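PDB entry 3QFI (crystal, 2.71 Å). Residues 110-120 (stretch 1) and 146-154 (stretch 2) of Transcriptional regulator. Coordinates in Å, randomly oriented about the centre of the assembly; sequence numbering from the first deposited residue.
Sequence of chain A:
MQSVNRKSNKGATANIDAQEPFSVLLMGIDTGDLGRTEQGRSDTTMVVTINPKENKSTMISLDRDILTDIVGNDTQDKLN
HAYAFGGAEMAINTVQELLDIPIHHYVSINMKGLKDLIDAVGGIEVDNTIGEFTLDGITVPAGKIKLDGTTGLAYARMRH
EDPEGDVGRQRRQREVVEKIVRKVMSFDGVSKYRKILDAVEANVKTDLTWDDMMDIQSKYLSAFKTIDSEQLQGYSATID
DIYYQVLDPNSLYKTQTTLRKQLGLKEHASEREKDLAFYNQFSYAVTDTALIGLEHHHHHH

Stretch 1 110-120: NMKGLKDLIDA
Stretch 2 146-154: KLDGTTGLA

The shortest hydrogen bond between the two stretches runs from Gly-149 N to Asp-119 OD1, 2.7 Å, with an N-H...O angle of 137°. Asp-119 has chi1 -66° (m) and chi2 -37°, which brings its carboxylate to the backbone amide. The ammonium of Lys-115 gives a proton to the Thr-150 hydroxyl, NZ to OG1 3.1 Å. The lysine chain is extended (t, t, t), then turns at chi4 51° (p); Thr-150 is m. Lys-115 NZ also lies 3.6 Å from Asp-119 OD2, a long salt bridge one helical turn apart.

Asp-148 (chi1 p) caps the second helix. Its OD2 accepts from Thr-151 N at 2.6 Å and from Thr-151 OG1 at 2.8 Å, with Thr-151 in p.

From Met-111 the chain is helical through Asp-119, with phi near -73° and psi near -33°; Asn-110 precedes it at -82/175. Stretch 2 leaves a strand at Leu-147 (-116/141), turns through Asp-148 (-105/-164), then runs into a helix that includes Thr-151 to Leu-153 and continues beyond the stretch. The helix axes approach to 8.7 Å, and their N-to-C directions differ by 125°.

The backbones come closest at Lys-115 CA and Gly-149 CA, 3.9 Å apart. With no side chain on Gly-149, Lys-115 O can lie 3.2 Å from Gly-149 CA, a CA-H...O contact. A CB there would point toward stretch 1 and clash with Lys-115 O and Asp-119 OD2.

Ile-118 (m, t) points toward stretch 2. Its CG2 rests 3.2 Å from Asp-148 O, and its CD1 lies 4.0 Å from Gly-152 CA. A CB on Gly-152 would clash with Ile-118 CD1 and with Asp-148 O.

Leu-153 (m, t) supplies apolar contact. Its CD2 meets Leu-114 CD2 at 3.7 Å; Leu-114 is t, p. Leu-153 CD1 lies 4.0 Å from Met-111 CB and 3.3 Å from Met-111 O. The contact buries 420 Å² in total.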

# COMPACT_ATOMS: atom_id res chain seq x y z
N ASN A 110 -1.01 11.43 7.24
CA ASN A 110 -2.32 11.79 7.81
C ASN A 110 -3.23 12.18 6.66
O ASN A 110 -2.80 12.28 5.53
CB ASN A 110 -2.20 13.03 8.70
CG ASN A 110 -1.60 12.73 10.05
OD1 ASN A 110 -1.37 13.65 10.85
ND2 ASN A 110 -1.35 11.45 10.32
N MET A 111 -4.49 12.43 6.99
CA MET A 111 -5.45 12.85 6.01
C MET A 111 -5.20 14.33 5.67
O MET A 111 -5.50 14.79 4.57
CB MET A 111 -6.87 12.62 6.54
CG MET A 111 -7.21 11.13 6.72
SD MET A 111 -7.00 10.11 5.21
CE MET A 111 -5.31 9.44 5.44
N LYS A 112 -4.64 15.07 6.63
CA LYS A 112 -4.31 16.48 6.42
C LYS A 112 -3.06 16.55 5.54
O LYS A 112 -2.96 17.40 4.66
CB LYS A 112 -4.02 17.20 7.75
CG LYS A 112 -5.26 17.69 8.48
CD LYS A 112 -4.91 18.37 9.79
CE LYS A 112 -6.12 19.10 10.36
NZ LYS A 112 -6.55 20.22 9.47
N GLY A 113 -2.11 15.66 5.79
CA GLY A 113 -0.88 15.65 5.01
C GLY A 113 -1.13 15.15 3.60
O GLY A 113 -0.54 15.65 2.63
N LEU A 114 -2.01 14.16 3.46
CA LEU A 114 -2.32 13.64 2.15
C LEU A 114 -3.05 14.70 1.35
O LEU A 114 -2.94 14.77 0.13
CB LEU A 114 -3.17 12.37 2.23
CG LEU A 114 -3.75 11.92 0.88
CD1 LEU A 114 -2.68 11.87 -0.20
CD2 LEU A 114 -4.41 10.56 1.06
N LYS A 115 -3.81 15.54 2.04
CA LYS A 115 -4.53 16.58 1.33
C LYS A 115 -3.55 17.67 0.88
O LYS A 115 -3.70 18.21 -0.21
CB LYS A 115 -5.62 17.17 2.23
CG LYS A 115 -6.21 18.46 1.73
CD LYS A 115 -7.24 18.98 2.73
CE LYS A 115 -7.41 20.49 2.59
NZ LYS A 115 -7.65 20.86 1.17
N ASP A 116 -2.54 17.96 1.70
CA ASP A 116 -1.56 18.98 1.34
C ASP A 116 -0.57 18.49 0.28
O ASP A 116 -0.03 19.29 -0.49
CB ASP A 116 -0.78 19.45 2.58
CG ASP A 116 0.09 20.68 2.30
OD1 ASP A 116 -0.48 21.72 1.87
OD2 ASP A 116 1.33 20.63 2.51
N LEU A 117 -0.33 17.19 0.25
CA LEU A 117 0.58 16.61 -0.72
C LEU A 117 -0.03 16.69 -2.11
O LEU A 117 0.68 16.84 -3.10
CB LEU A 117 0.86 15.15 -0.36
CG LEU A 117 1.80 14.35 -1.28
CD1 LEU A 117 3.15 15.03 -1.36
CD2 LEU A 117 1.94 12.92 -0.77
N ILE A 118 -1.35 16.59 -2.19
CA ILE A 118 -2.02 16.65 -3.47
C ILE A 118 -1.99 18.09 -3.96
O ILE A 118 -1.75 18.33 -5.14
CB ILE A 118 -3.46 16.11 -3.36
CG1 ILE A 118 -3.41 14.63 -2.96
CG2 ILE A 118 -4.19 16.26 -4.70
CD1 ILE A 118 -4.76 13.94 -2.85
N ASP A 119 -2.20 19.04 -3.06
CA ASP A 119 -2.17 20.45 -3.46
C ASP A 119 -0.76 20.98 -3.71
O ASP A 119 -0.56 21.87 -4.53
CB ASP A 119 -2.85 21.32 -2.41
CG ASP A 119 -4.33 21.04 -2.30
OD1 ASP A 119 -4.95 20.79 -3.36
OD2 ASP A 119 -4.87 21.08 -1.18
N ALA A 120 0.22 20.41 -3.01
CA ALA A 120 1.61 20.82 -3.15
C ALA A 120 2.17 20.39 -4.50
O ALA A 120 3.21 20.90 -4.94
CB ALA A 120 2.44 20.22 -2.03
N LYS A 146 -9.64 16.75 -12.85
CA LYS A 146 -8.49 17.07 -12.00
C LYS A 146 -8.93 17.09 -10.54
O LYS A 146 -10.01 17.57 -10.21
CB LYS A 146 -7.90 18.42 -12.40
CG LYS A 146 -6.68 18.82 -11.59
CD LYS A 146 -6.10 20.16 -12.07
CE LYS A 146 -5.58 20.08 -13.50
NZ LYS A 146 -5.03 21.40 -13.93
N LEU A 147 -8.07 16.57 -9.67
CA LEU A 147 -8.37 16.51 -8.25
C LEU A 147 -7.43 17.33 -7.37
O LEU A 147 -6.23 17.39 -7.61
CB LEU A 147 -8.34 15.05 -7.80
CG LEU A 147 -9.68 14.51 -7.31
CD1 LEU A 147 -10.82 14.95 -8.21
CD2 LEU A 147 -9.59 12.99 -7.24
N ASP A 148 -8.00 17.96 -6.35
CA ASP A 148 -7.22 18.77 -5.42
C ASP A 148 -7.05 18.00 -4.10
O ASP A 148 -7.28 16.79 -4.06
CB ASP A 148 -7.90 20.12 -5.17
CG ASP A 148 -9.24 20.00 -4.47
OD1 ASP A 148 -9.78 21.03 -4.01
OD2 ASP A 148 -9.77 18.87 -4.37
N GLY A 149 -6.65 18.69 -3.04
CA GLY A 149 -6.48 18.02 -1.76
C GLY A 149 -7.81 17.61 -1.18
O GLY A 149 -7.97 16.51 -0.66
N THR A 150 -8.79 18.51 -1.27
CA THR A 150 -10.12 18.25 -0.75
C THR A 150 -10.80 17.11 -1.49
O THR A 150 -11.03 16.06 -0.91
CB THR A 150 -11.01 19.50 -0.85
OG1 THR A 150 -10.39 20.60 -0.17
CG2 THR A 150 -12.37 19.24 -0.22
N THR A 151 -11.12 17.32 -2.77
CA THR A 151 -11.80 16.30 -3.58
C THR A 151 -10.90 15.09 -3.80
O THR A 151 -11.33 14.07 -4.36
CB THR A 151 -12.27 16.82 -4.97
OG1 THR A 151 -11.15 16.98 -5.84
CG2 THR A 151 -13.01 18.14 -4.84
N GLY A 152 -9.65 15.21 -3.38
CA GLY A 152 -8.71 14.12 -3.52
C GLY A 152 -8.96 13.12 -2.40
O GLY A 152 -8.95 11.92 -2.63
N LEU A 153 -9.20 13.61 -1.19
CA LEU A 153 -9.46 12.71 -0.07
C LEU A 153 -10.74 11.92 -0.26
O LEU A 153 -10.80 10.75 0.08
CB LEU A 153 -9.56 13.46 1.25
CG LEU A 153 -8.25 13.82 1.93
CD1 LEU A 153 -8.55 14.30 3.35
CD2 LEU A 153 -7.34 12.58 1.98
N ALA A 154 -11.76 12.58 -0.79
CA ALA A 154 -13.04 11.90 -1.00
C ALA A 154 -12.90 10.74 -1.99
O ALA A 154 -13.39 9.65 -1.74
CB ALA A 154 -14.08 12.90 -1.49